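Local coordinates for zona occludens toxin N-terminal domain-containing protein (Neisseria meningitidis MC58, PDB 2R2A) that probably binds a nucleotide through this N-terminal domain, which belongs to the P-loop NTPase-related zonular occludens toxin family of membrane proteins, at residues D29-P34 against D125-T130; V91-D94 against D98-P101; V23-N28 against K146-A151; W80-E85 against V113-T118. All blocks are in the same frame, centred on the assembly; numbering follows the deposited sequence. Where two conformers were deposited one is given.

Contact 1 of 4, residues D29-P34 against D125-T130; sequences DEMFKP and DIFVLT
Met31, a selenomethionine here, sets its selenium against the rim of the Phe127 ring, with SE 3.7 Å from Phe127 CE2. Met31 SE is 4.9 Å from the centroid of that ring and 84° off its normal, practically in the ring plane. This is an edge-on Met-aromatic contact, in which the large, polarisable atom faces ring hydrogens instead of the pi cloud. A bend at the last torsion (chi3 83°) turns the methyl toward the Asp125 carboxylate, bringing Met31 CE to 3.5 Å from Asp125 OD1, a van der Waals approach that the flexible selenoether chain allows. The carboxylate of Asp125 is fixed by other groups, since OD1 accepts from the amide of Glu6 and OD2 pairs with Arg41, which probably offsets its buried charge. In this P-loop-type alpha/beta fold, strand 125-130 is an inner strand of the sheet, and residues 30-32 form a short 3-10 turn in the loop after helix 18-28. Alternation along the strand turns Asp125 and Phe127 toward that turn, while Ile126 faces away. Phe32 comes from the direction opposite to Phe127, its CZ 3.9 Å from Phe127 CE2, with the two ring planes inclined by 33° and the centroids 6.0 Å apart. Met22 and Met26 of the helix also touch Phe32, and Ile90 touches all three of Met31, Phe32 and Phe127.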
loop_
_atom_site.group_PDB
_atom_site.type_symbol
_atom_site.label_atom_id
_atom_site.label_comp_id
_atom_site.label_asym_id
_atom_site.label_seq_id
_atom_site.Cartn_x
_atom_site.Cartn_y
_atom_site.Cartn_z
ATOM N N ASP A 29 7.758 4.033 -11.785
ATOM C CA ASP A 29 6.393 4.183 -12.243
ATOM C C ASP A 29 6.015 5.661 -12.443
ATOM O O ASP A 29 6.453 6.525 -11.683
ATOM C CB ASP A 29 5.470 3.503 -11.242
ATOM C CG ASP A 29 5.542 1.964 -11.321
ATOM O OD1 ASP A 29 6.457 1.405 -12.009
ATOM O OD2 ASP A 29 4.668 1.328 -10.675
ATOM N N GLU A 30 5.188 5.937 -13.448
ATOM C CA GLU A 30 4.747 7.310 -13.771
ATOM C C GLU A 30 4.207 8.142 -12.598
ATOM O O GLU A 30 4.482 9.351 -12.500
ATOM C CB GLU A 30 3.671 7.264 -14.868
ATOM C CG GLU A 30 4.206 7.213 -16.303
ATOM C CD GLU A 30 5.100 8.400 -16.630
ATOM O OE1 GLU A 30 4.673 9.569 -16.422
ATOM O OE2 GLU A 30 6.244 8.152 -17.073
HETATM N N MSE A 31 3.422 7.524 -11.702
HETATM C CA MSE A 31 2.771 8.340 -10.646
HETATM C C MSE A 31 3.734 9.000 -9.681
HETATM O O MSE A 31 3.370 9.987 -9.022
HETATM C CB MSE A 31 1.660 7.572 -9.894
HETATM C CG MSE A 31 2.123 6.370 -9.055
HETATM SE SE MSE A 31 0.691 5.911 -7.789
HETATM C CE MSE A 31 -0.304 4.878 -9.052
ATOM N N PHE A 32 4.966 8.492 -9.608
ATOM C CA PHE A 32 5.976 9.000 -8.695
ATOM C C PHE A 32 6.919 10.049 -9.285
ATOM O O PHE A 32 7.786 10.561 -8.596
ATOM C CB PHE A 32 6.787 7.823 -8.119
ATOM C CG PHE A 32 5.956 6.892 -7.281
ATOM C CD1 PHE A 32 5.463 5.699 -7.818
ATOM C CD2 PHE A 32 5.644 7.211 -5.956
ATOM C CE1 PHE A 32 4.676 4.844 -7.038
ATOM C CE2 PHE A 32 4.867 6.374 -5.181
ATOM C CZ PHE A 32 4.394 5.176 -5.732
ATOM N N LYS A 33 6.776 10.312 -10.576
ATOM C CA LYS A 33 7.678 11.212 -11.270
ATOM C C LYS A 33 7.225 12.637 -11.004
ATOM O O LYS A 33 6.033 12.839 -10.704
ATOM C CB LYS A 33 7.600 10.935 -12.756
ATOM C CG LYS A 33 8.318 9.613 -13.164
ATOM C CD LYS A 33 8.128 9.406 -14.657
ATOM C CE LYS A 33 8.553 8.002 -15.099
ATOM N NZ LYS A 33 9.977 7.707 -14.790
ATOM N N PRO A 34 8.149 13.613 -11.144
ATOM C CA PRO A 34 7.756 15.024 -10.935
ATOM C C PRO A 34 6.861 15.470 -12.081
ATOM O O PRO A 34 6.988 14.953 -13.195
ATOM C CB PRO A 34 9.085 15.772 -10.964
ATOM C CG PRO A 34 10.022 14.922 -11.678
ATOM C CD PRO A 34 9.561 13.491 -11.545
ATOM N N ASP A 125 -3.849 7.927 -4.261
ATOM C CA ASP A 125 -3.434 6.550 -4.578
ATOM C C ASP A 125 -2.964 5.839 -3.324
ATOM O O ASP A 125 -2.251 6.403 -2.514
ATOM C CB ASP A 125 -2.368 6.532 -5.655
ATOM C CG ASP A 125 -2.964 6.664 -7.048
ATOM O OD1 ASP A 125 -3.375 5.624 -7.614
ATOM O OD2 ASP A 125 -3.048 7.798 -7.561
ATOM N N ILE A 126 -3.377 4.592 -3.142
ATOM C CA ILE A 126 -3.066 3.893 -1.920
ATOM C C ILE A 126 -2.424 2.557 -2.298
ATOM O O ILE A 126 -2.888 1.912 -3.221
ATOM C CB ILE A 126 -4.366 3.588 -1.110
ATOM C CG1 ILE A 126 -5.075 4.894 -0.708
ATOM C CG2 ILE A 126 -4.025 2.688 0.120
ATOM C CD1 ILE A 126 -6.541 4.714 -0.191
ATOM N N PHE A 127 -1.320 2.201 -1.644
ATOM C CA PHE A 127 -0.711 0.840 -1.777
ATOM C C PHE A 127 -0.767 0.220 -0.392
ATOM O O PHE A 127 -0.308 0.842 0.571
ATOM C CB PHE A 127 0.748 0.936 -2.201
ATOM C CG PHE A 127 0.932 1.486 -3.578
ATOM C CD1 PHE A 127 1.067 0.627 -4.655
ATOM C CD2 PHE A 127 0.901 2.884 -3.804
ATOM C CE1 PHE A 127 1.208 1.133 -5.980
ATOM C CE2 PHE A 127 1.018 3.393 -5.122
ATOM C CZ PHE A 127 1.181 2.535 -6.187
ATOM N N VAL A 128 -1.253 -1.024 -0.286
ATOM C CA VAL A 128 -1.222 -1.705 1.004
ATOM C C VAL A 128 -0.444 -3.007 0.822
ATOM O O VAL A 128 -0.634 -3.704 -0.158
ATOM C CB VAL A 128 -2.646 -2.022 1.560
ATOM C CG1 VAL A 128 -3.248 -0.741 2.234
ATOM C CG2 VAL A 128 -3.556 -2.577 0.477
ATOM N N LEU A 129 0.529 -3.235 1.696
ATOM C CA LEU A 129 1.339 -4.447 1.663
ATOM C C LEU A 129 0.964 -5.253 2.893
ATOM O O LEU A 129 0.762 -4.676 4.011
ATOM C CB LEU A 129 2.831 -4.087 1.742
ATOM C CG LEU A 129 3.493 -3.488 0.495
ATOM C CD1 LEU A 129 2.887 -2.161 0.185
ATOM C CD2 LEU A 129 5.015 -3.353 0.750
ATOM N N THR A 130 0.832 -6.575 2.725
ATOM C CA THR A 130 0.556 -7.350 3.914
ATOM C C THR A 130 0.970 -8.767 3.542
ATOM O O THR A 130 1.285 -9.028 2.366
ATOM C CB THR A 130 -0.952 -7.256 4.380
ATOM O OG1 THR A 130 -1.117 -8.005 5.610
ATOM C CG2 THR A 130 -1.890 -7.861 3.334
#

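Contact 2 of 4, residues V91-D94 against D98-P101; sequences VIVD and DVWP
Val93, the last residue of strand 90-93, presses its two methyls against Val99 and Trp100, in the loop that leads on toward helix 111-114. The strand lies in the middle of the parallel part of the sheet, and its run of hydrophobic residues closing on Asp94 resembles the Walker B strand of P-loop NTPases, although no catalytic role is established here. The apolar interactions divide between the branches of one valine. Val93 CG1, anti to its own amide nitrogen (chi1 173°), meets Val99 CG2 at 3.8 Å, the two side chains crossing at a slant. Val93 CG2 instead approaches the far end of the indole, 3.9 Å from Trp100 CZ3, on a line inclined to the ring. A beta-branched residue suits this position, because one short side chain can serve two neighbours at once. Within the loop Val99 CG1 lies on one face of the Trp100 indole, 3.5 Å above its plane and over its centre. Thus the consecutive residues Val99 and Trp100 fold against each other while both lean on the strand. Trp100 gains its polar anchor from helix 111-114, where NE1 donates to Asn112 O, so the buried indole keeps its one N-H satisfied. Val128 of the next strand packs against the same ring. Polar linkage between the two segments runs through solvent. One water bridges Asp94, the last residue of 91-94, and Asp98, the first of 98-101, lying 2.8 Å from Asp94 O and 2.7 Å from Asp98 OD2.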
loop_
_atom_site.group_PDB
_atom_site.type_symbol
_atom_site.label_atom_id
_atom_site.label_comp_id
_atom_site.label_asym_id
_atom_site.label_seq_id
_atom_site.Cartn_x
_atom_site.Cartn_y
_atom_site.Cartn_z
ATOM N N VAL A 91 -0.346 7.056 -0.641
ATOM C CA VAL A 91 -0.202 6.533 0.710
ATOM C C VAL A 91 0.291 5.098 0.554
ATOM O O VAL A 91 -0.288 4.373 -0.235
ATOM C CB VAL A 91 -1.570 6.532 1.434
ATOM C CG1 VAL A 91 -1.470 5.826 2.751
ATOM C CG2 VAL A 91 -2.123 7.994 1.638
ATOM N N ILE A 92 1.371 4.714 1.238
ATOM C CA ILE A 92 1.895 3.329 1.147
ATOM C C ILE A 92 1.964 2.794 2.576
ATOM O O ILE A 92 2.702 3.354 3.425
ATOM C CB ILE A 92 3.323 3.275 0.515
ATOM C CG1 ILE A 92 3.291 3.929 -0.886
ATOM C CG2 ILE A 92 3.892 1.831 0.528
ATOM C CD1 ILE A 92 4.709 4.296 -1.467
ATOM N N VAL A 93 1.204 1.734 2.854
ATOM C CA VAL A 93 1.108 1.281 4.231
ATOM C C VAL A 93 1.679 -0.128 4.247
ATOM O O VAL A 93 1.133 -1.038 3.634
ATOM C CB VAL A 93 -0.349 1.353 4.745
ATOM C CG1 VAL A 93 -0.469 0.715 6.109
ATOM C CG2 VAL A 93 -0.825 2.849 4.839
ATOM N N ASP A 94 2.809 -0.295 4.904
ATOM C CA ASP A 94 3.386 -1.626 5.080
ATOM C C ASP A 94 2.690 -2.314 6.286
ATOM O O ASP A 94 2.342 -1.654 7.304
ATOM C CB ASP A 94 4.900 -1.507 5.286
ATOM C CG ASP A 94 5.594 -2.856 5.267
ATOM O OD1 ASP A 94 5.132 -3.737 4.519
ATOM O OD2 ASP A 94 6.591 -3.039 5.989
ATOM N N ASP A 98 -2.387 -3.534 10.387
ATOM C CA ASP A 98 -2.275 -2.670 11.576
ATOM C C ASP A 98 -3.224 -1.471 11.537
ATOM O O ASP A 98 -3.513 -0.879 12.593
ATOM C CB ASP A 98 -0.829 -2.173 11.730
ATOM C CG ASP A 98 0.126 -3.299 12.073
ATOM O OD1 ASP A 98 -0.351 -4.404 12.447
ATOM O OD2 ASP A 98 1.347 -3.107 11.957
ATOM N N VAL A 99 -3.692 -1.111 10.345
ATOM C CA VAL A 99 -4.556 0.073 10.170
ATOM C C VAL A 99 -5.967 -0.374 9.819
ATOM O O VAL A 99 -6.947 0.170 10.367
ATOM C CB VAL A 99 -4.066 0.979 9.015
ATOM C CG1 VAL A 99 -4.920 2.235 8.919
ATOM C CG2 VAL A 99 -2.604 1.312 9.164
ATOM N N TRP A 100 -6.070 -1.365 8.918
ATOM C CA TRP A 100 -7.323 -1.830 8.333
ATOM C C TRP A 100 -7.434 -3.354 8.458
ATOM O O TRP A 100 -7.420 -4.064 7.445
ATOM C CB TRP A 100 -7.394 -1.437 6.851
ATOM C CG TRP A 100 -7.399 0.078 6.641
ATOM C CD1 TRP A 100 -8.347 0.948 7.084
ATOM C CD2 TRP A 100 -6.415 0.862 5.970
ATOM N NE1 TRP A 100 -8.016 2.235 6.730
ATOM C CE2 TRP A 100 -6.854 2.209 6.009
ATOM C CE3 TRP A 100 -5.232 0.557 5.289
ATOM C CZ2 TRP A 100 -6.118 3.252 5.469
ATOM C CZ3 TRP A 100 -4.517 1.592 4.711
ATOM C CH2 TRP A 100 -4.968 2.930 4.802
ATOM N N PRO A 101 -7.521 -3.867 9.704
ATOM C CA PRO A 101 -7.618 -5.313 9.901
ATOM C C PRO A 101 -8.985 -5.834 9.427
ATOM O O PRO A 101 -9.955 -5.052 9.347
ATOM C CB PRO A 101 -7.520 -5.470 11.445
ATOM C CG PRO A 101 -8.037 -4.150 11.988
ATOM C CD PRO A 101 -7.573 -3.126 10.991
HETATM O O HOH W 1 2.270 -1.391 10.123
#

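Contact 3 of 4, residues V23-N28 against K146-A151; sequences VSMMAN and KHYHIA
The Tyr148 ring is met on a slant by the end of Met25, whose CE lies 3.8 Å from Tyr148 CE2. The selenium of this selenomethionine is 5.3 Å from the ring centroid and 50° off its normal, so the Met-aromatic contact is oblique; Cys8, Leu160 and Glu162 of the adjoining strands also touch the tyrosine. Here helix 18-28, which follows the probable P-loop in this P-loop-type fold, packs over strand 144-152 of the central sheet. The backbones stay well apart, with Met25 CA and Tyr148 CA 12.1 Å from each other, and long side chains are needed to bridge the gap. Met25 fits this task: its extended chi2 carries SE outward before a bend at chi3 (75°) swings the methyl round to the tyrosine. Lys146 and Tyr148, two residues apart on the strand, both project toward the helix. A bend at chi3 turns the end of the otherwise extended lysine toward the tyrosine hydroxyl, and Lys146 NZ donates a 2.7 Å hydrogen bond to Tyr148 OH, tying the hydroxyl to a charged amine and probably fixing where that end of the ring lies. The same ammonium reaches Met25 tip to tip, with Lys146 NZ 4.1 Å from Met25 CE. On the helix, Asn28 folds its side-chain amide back toward the carbonyl four residues earlier, and its ND2 also bonds Asp185 OD2. Asn28 ND2 donates to Ser24 O at 2.9 Å, tilted 26° from the carbonyl plane.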
loop_
_atom_site.group_PDB
_atom_site.type_symbol
_atom_site.label_atom_id
_atom_site.label_comp_id
_atom_site.label_asym_id
_atom_site.label_seq_id
_atom_site.Cartn_x
_atom_site.Cartn_y
_atom_site.Cartn_z
ATOM N N VAL A 23 9.527 -0.211 -3.571
ATOM C CA VAL A 23 10.562 0.813 -3.855
ATOM C C VAL A 23 10.948 0.836 -5.350
ATOM O O VAL A 23 11.129 1.901 -5.950
ATOM C CB VAL A 23 11.814 0.619 -2.956
ATOM C CG1 VAL A 23 12.899 1.713 -3.251
ATOM C CG2 VAL A 23 11.428 0.579 -1.451
ATOM N N SER A 24 11.046 -0.343 -5.960
ATOM C CA SER A 24 11.309 -0.465 -7.401
ATOM C C SER A 24 10.237 0.277 -8.223
ATOM O O SER A 24 10.538 0.972 -9.210
ATOM C CB SER A 24 11.369 -1.956 -7.790
ATOM O OG SER A 24 11.985 -2.148 -9.054
HETATM N N MSE A 25 8.976 0.140 -7.811
HETATM C CA MSE A 25 7.864 0.874 -8.448
HETATM C C MSE A 25 7.987 2.364 -8.257
HETATM O O MSE A 25 7.790 3.146 -9.197
HETATM C CB MSE A 25 6.518 0.357 -7.911
HETATM C CG MSE A 25 6.313 -1.109 -8.300
HETATM SE SE MSE A 25 4.867 -2.006 -7.289
HETATM C CE MSE A 25 3.491 -1.125 -8.279
HETATM N N MSE A 26 8.305 2.774 -7.046
HETATM C CA MSE A 26 8.495 4.206 -6.780
HETATM C C MSE A 26 9.624 4.772 -7.653
HETATM O O MSE A 26 9.602 5.955 -8.009
HETATM C CB MSE A 26 8.814 4.423 -5.325
HETATM C CG MSE A 26 7.749 3.926 -4.367
HETATM SE SE MSE A 26 8.246 4.297 -2.537
HETATM C CE MSE A 26 7.971 6.249 -2.562
ATOM N N ALA A 27 10.613 3.946 -7.968
ATOM C CA ALA A 27 11.788 4.368 -8.754
ATOM C C ALA A 27 11.490 4.471 -10.252
ATOM O O ALA A 27 12.233 5.163 -10.991
ATOM C CB ALA A 27 12.952 3.431 -8.526
ATOM N N ASN A 28 10.403 3.829 -10.693
ATOM C CA ASN A 28 10.130 3.701 -12.109
ATOM C C ASN A 28 8.786 4.176 -12.613
ATOM O O ASN A 28 8.693 4.675 -13.739
ATOM C CB ASN A 28 10.317 2.262 -12.538
ATOM C CG ASN A 28 11.762 1.876 -12.569
ATOM O OD1 ASN A 28 12.544 2.401 -13.376
ATOM N ND2 ASN A 28 12.146 0.970 -11.673
ATOM N N LYS A 146 -5.841 -3.528 -8.291
ATOM C CA LYS A 146 -4.623 -4.216 -8.724
ATOM C C LYS A 146 -4.049 -5.007 -7.535
ATOM O O LYS A 146 -3.828 -4.459 -6.459
ATOM C CB LYS A 146 -3.588 -3.229 -9.322
ATOM C CG LYS A 146 -2.236 -3.887 -9.711
ATOM C CD LYS A 146 -1.459 -3.079 -10.773
ATOM C CE LYS A 146 -0.633 -1.881 -10.200
ATOM N NZ LYS A 146 0.576 -1.414 -11.085
ATOM N N HIS A 147 -3.840 -6.308 -7.703
ATOM C CA HIS A 147 -3.300 -7.133 -6.613
ATOM C C HIS A 147 -2.074 -7.857 -7.145
ATOM O O HIS A 147 -2.171 -8.520 -8.147
ATOM C CB HIS A 147 -4.396 -8.080 -6.108
ATOM C CG HIS A 147 -4.013 -9.070 -5.049
ATOM N ND1 HIS A 147 -2.859 -9.012 -4.291
ATOM C CD2 HIS A 147 -4.721 -10.120 -4.558
ATOM C CE1 HIS A 147 -2.861 -9.992 -3.401
ATOM N NE2 HIS A 147 -3.981 -10.679 -3.555
ATOM N N TYR A 148 -0.903 -7.617 -6.545
ATOM C CA TYR A 148 0.288 -8.418 -6.855
ATOM C C TYR A 148 0.560 -9.322 -5.699
ATOM O O TYR A 148 0.483 -8.898 -4.528
ATOM C CB TYR A 148 1.505 -7.503 -6.950
ATOM C CG TYR A 148 1.526 -6.581 -8.128
ATOM C CD1 TYR A 148 1.598 -7.062 -9.439
ATOM C CD2 TYR A 148 1.518 -5.209 -7.926
ATOM C CE1 TYR A 148 1.684 -6.148 -10.539
ATOM C CE2 TYR A 148 1.574 -4.323 -8.979
ATOM C CZ TYR A 148 1.658 -4.791 -10.290
ATOM O OH TYR A 148 1.733 -3.861 -11.323
ATOM N N HIS A 149 0.891 -10.561 -5.991
ATOM C CA HIS A 149 1.298 -11.465 -4.934
ATOM C C HIS A 149 2.634 -12.110 -5.375
ATOM O O HIS A 149 2.775 -12.546 -6.548
ATOM C CB HIS A 149 0.248 -12.566 -4.728
ATOM C CG HIS A 149 0.679 -13.588 -3.706
ATOM N ND1 HIS A 149 0.498 -13.395 -2.349
ATOM C CD2 HIS A 149 1.299 -14.781 -3.837
ATOM C CE1 HIS A 149 0.979 -14.446 -1.694
ATOM N NE2 HIS A 149 1.506 -15.273 -2.570
ATOM N N ILE A 150 3.609 -12.144 -4.479
ATOM C CA ILE A 150 4.893 -12.764 -4.770
ATOM C C ILE A 150 4.843 -14.220 -4.309
ATOM O O ILE A 150 4.722 -14.519 -3.110
ATOM C CB ILE A 150 6.070 -11.995 -4.074
ATOM C CG1 ILE A 150 6.023 -10.509 -4.479
ATOM C CG2 ILE A 150 7.423 -12.671 -4.449
ATOM C CD1 ILE A 150 6.936 -9.649 -3.588
ATOM N N ALA A 151 4.909 -15.128 -5.276
ATOM C CA ALA A 151 4.892 -16.541 -4.970
ATOM C C ALA A 151 6.308 -17.078 -5.135
ATOM O O ALA A 151 7.076 -16.593 -5.982
ATOM C CB ALA A 151 3.916 -17.249 -5.927
#

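Contact 4 of 4, residues W80-E85 against V113-T118; sequences WIKKPE and VQWLNT
Trp115 O, on the residue whose indole carries this contact, is gripped twice by Thr118. Thr118 N donates at 3.0 Å and Thr118 OG1 at 3.2 Å, both from the same face of the carbonyl; the hydroxyl stands 37° above the carbonyl plane and therefore off the lone-pair directions. Threonine suits the place because its short side chain can curl back onto a carbonyl three residues earlier, and the two hydrogen bonds hold Thr118 against the Trp115 carbonyl. The indole itself is sandwiched. Ile81 CG2 lies 3.7 Å above one face, displaced toward the rim and nearest Trp115 CZ3, making a CH-pi contact; Leu116 CD2 covers the opposite face at 3.4 Å. With its CG held between the amide nitrogen and the carbonyl carbon (chi1 75°), the indole swings out toward Ile81. The end of the exposed lysine Lys82, CE and NZ, lies against Trp115 CB, with Lys82 NZ 3.5 Å from that carbon. A type I turn from Trp80 to Lys83 presents Ile81 and Lys82 together. Met77 and Tyr78 of helix 77-80 and Ile126 of strand 125-130 also pack on Trp115. The contact thus fastens the loop before strand 90-93 to the helical connection of a beta-alpha-beta crossover, which joins the parallel neighbours 90-93 and 125-130 of this P-loop-type alpha/beta sheet.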
loop_
_atom_site.group_PDB
_atom_site.type_symbol
_atom_site.label_atom_id
_atom_site.label_comp_id
_atom_site.label_asym_id
_atom_site.label_seq_id
_atom_site.Cartn_x
_atom_site.Cartn_y
_atom_site.Cartn_z
ATOM N N TRP A 80 -7.013 14.125 8.299
ATOM C CA TRP A 80 -5.968 14.886 7.618
ATOM C C TRP A 80 -5.813 14.663 6.102
ATOM O O TRP A 80 -5.259 15.530 5.428
ATOM C CB TRP A 80 -4.609 14.703 8.301
ATOM C CG TRP A 80 -4.142 13.282 8.510
ATOM C CD1 TRP A 80 -4.335 12.525 9.626
ATOM C CD2 TRP A 80 -3.353 12.467 7.606
ATOM N NE1 TRP A 80 -3.746 11.293 9.476
ATOM C CE2 TRP A 80 -3.133 11.228 8.255
ATOM C CE3 TRP A 80 -2.822 12.662 6.317
ATOM C CZ2 TRP A 80 -2.395 10.182 7.667
ATOM C CZ3 TRP A 80 -2.095 11.621 5.728
ATOM C CH2 TRP A 80 -1.896 10.389 6.404
ATOM N N ILE A 81 -6.255 13.516 5.570
ATOM C CA ILE A 81 -6.155 13.256 4.124
ATOM C C ILE A 81 -6.996 14.235 3.268
ATOM O O ILE A 81 -6.698 14.443 2.078
ATOM C CB ILE A 81 -6.424 11.764 3.732
ATOM C CG1 ILE A 81 -5.666 11.381 2.459
ATOM C CG2 ILE A 81 -7.895 11.497 3.504
ATOM C CD1 ILE A 81 -4.137 11.222 2.607
ATOM N N LYS A 82 -8.018 14.837 3.880
ATOM C CA LYS A 82 -8.942 15.726 3.167
ATOM C C LYS A 82 -8.454 17.175 3.113
ATOM O O LYS A 82 -9.049 18.025 2.422
ATOM C CB LYS A 82 -10.362 15.609 3.738
ATOM C CG LYS A 82 -10.687 14.151 4.073
ATOM C CD LYS A 82 -12.134 13.736 3.866
ATOM C CE LYS A 82 -12.189 12.183 3.805
ATOM N NZ LYS A 82 -13.460 11.594 4.330
ATOM N N LYS A 83 -7.361 17.460 3.821
ATOM C CA LYS A 83 -6.834 18.821 3.824
ATOM C C LYS A 83 -5.965 19.161 2.625
ATOM O O LYS A 83 -5.094 18.369 2.245
ATOM C CB LYS A 83 -6.186 19.200 5.162
ATOM C CG LYS A 83 -4.883 18.547 5.556
ATOM C CD LYS A 83 -4.630 18.917 7.036
ATOM C CE LYS A 83 -3.499 18.106 7.656
ATOM N NZ LYS A 83 -3.678 17.984 9.148
ATOM N N PRO A 84 -6.214 20.348 2.014
ATOM C CA PRO A 84 -5.611 20.822 0.772
ATOM C C PRO A 84 -4.161 20.440 0.487
ATOM O O PRO A 84 -3.858 20.104 -0.647
ATOM C CB PRO A 84 -5.732 22.363 0.873
ATOM C CG PRO A 84 -6.647 22.643 2.034
ATOM C CD PRO A 84 -7.206 21.325 2.504
ATOM N N GLU A 85 -3.268 20.537 1.470
ATOM C CA GLU A 85 -1.858 20.232 1.213
ATOM C C GLU A 85 -1.668 18.753 0.895
ATOM O O GLU A 85 -0.632 18.369 0.345
ATOM C CB GLU A 85 -0.969 20.621 2.393
ATOM C CG GLU A 85 -1.425 20.078 3.762
ATOM C CD GLU A 85 -2.200 21.109 4.581
ATOM O OE1 GLU A 85 -2.088 22.332 4.319
ATOM O OE2 GLU A 85 -2.928 20.698 5.500
ATOM N N VAL A 113 -12.225 3.621 7.726
ATOM C CA VAL A 113 -12.533 2.743 6.601
ATOM C C VAL A 113 -13.559 3.383 5.672
ATOM O O VAL A 113 -13.422 3.264 4.458
ATOM C CB VAL A 113 -13.063 1.346 7.092
ATOM C CG1 VAL A 113 -13.596 0.470 5.945
ATOM C CG2 VAL A 113 -11.990 0.594 7.886
ATOM N N GLN A 114 -14.580 4.059 6.238
ATOM C CA GLN A 114 -15.711 4.604 5.458
ATOM C C GLN A 114 -15.273 5.482 4.285
ATOM O O GLN A 114 -15.925 5.516 3.233
ATOM C CB GLN A 114 -16.672 5.418 6.353
ATOM C CG GLN A 114 -17.401 4.589 7.404
ATOM C CD GLN A 114 -18.431 5.348 8.202
ATOM O OE1 GLN A 114 -18.307 6.555 8.431
ATOM N NE2 GLN A 114 -19.452 4.631 8.662
ATOM N N TRP A 115 -14.193 6.227 4.493
ATOM C CA TRP A 115 -13.716 7.206 3.506
ATOM C C TRP A 115 -13.069 6.578 2.285
ATOM O O TRP A 115 -12.952 7.221 1.241
ATOM C CB TRP A 115 -12.745 8.195 4.156
ATOM C CG TRP A 115 -11.401 7.631 4.428
ATOM C CD1 TRP A 115 -11.030 6.906 5.520
ATOM C CD2 TRP A 115 -10.232 7.738 3.601
ATOM N NE1 TRP A 115 -9.708 6.542 5.428
ATOM C CE2 TRP A 115 -9.193 7.033 4.258
ATOM C CE3 TRP A 115 -9.964 8.339 2.357
ATOM C CZ2 TRP A 115 -7.898 6.935 3.731
ATOM C CZ3 TRP A 115 -8.673 8.238 1.831
ATOM C CH2 TRP A 115 -7.659 7.527 2.519
ATOM N N LEU A 116 -12.659 5.308 2.411
ATOM C CA LEU A 116 -11.882 4.670 1.383
ATOM C C LEU A 116 -12.636 4.586 0.089
ATOM O O LEU A 116 -12.050 4.757 -0.984
ATOM C CB LEU A 116 -11.421 3.268 1.812
ATOM C CG LEU A 116 -10.399 3.218 2.946
ATOM C CD1 LEU A 116 -10.133 1.779 3.327
ATOM C CD2 LEU A 116 -9.112 3.889 2.540
ATOM N N ASN A 117 -13.940 4.328 0.171
ATOM C CA ASN A 117 -14.687 4.104 -1.053
ATOM C C ASN A 117 -14.838 5.394 -1.859
ATOM O O ASN A 117 -15.200 5.343 -3.025
ATOM C CB ASN A 117 -16.034 3.438 -0.779
ATOM C CG ASN A 117 -17.054 4.409 -0.281
ATOM O OD1 ASN A 117 -17.825 4.963 -1.061
ATOM N ND2 ASN A 117 -17.047 4.662 1.018
ATOM N N THR A 118 -14.534 6.536 -1.235
ATOM C CA THR A 118 -14.467 7.828 -1.939
ATOM C C THR A 118 -13.057 8.434 -2.025
ATOM O O THR A 118 -12.901 9.650 -2.204
ATOM C CB THR A 118 -15.471 8.872 -1.359
ATOM O OG1 THR A 118 -15.324 8.966 0.068
ATOM C CG2 THR A 118 -16.900 8.469 -1.696
#

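Strand 125-130 unites the set. It pairs with strand 90-93 through Asp125 O to Val91 N and Phe127 N to Val91 O, each 2.8 Å and probably hydrogen-bonded, which joins contacts 1 and 2. Phe127 faces Met25 of contact 3, with Phe127 CE1 3.9 Å from Met25 CE, whereas Ile126 turns the other way and sets CD1 3.8 Å from Leu116 CD2 of contact 4. Contacts 2 and 4 meet where Trp100 CD1 lies 3.7 Å from Val113 CG2. Contacts 3 and 4 lie on opposite sides of the chain's centre, about 24 Å apart between centres. Of the four, contact 3 includes a side chain, Tyr148, that lies near the probable nucleotide-binding P-loop without touching it.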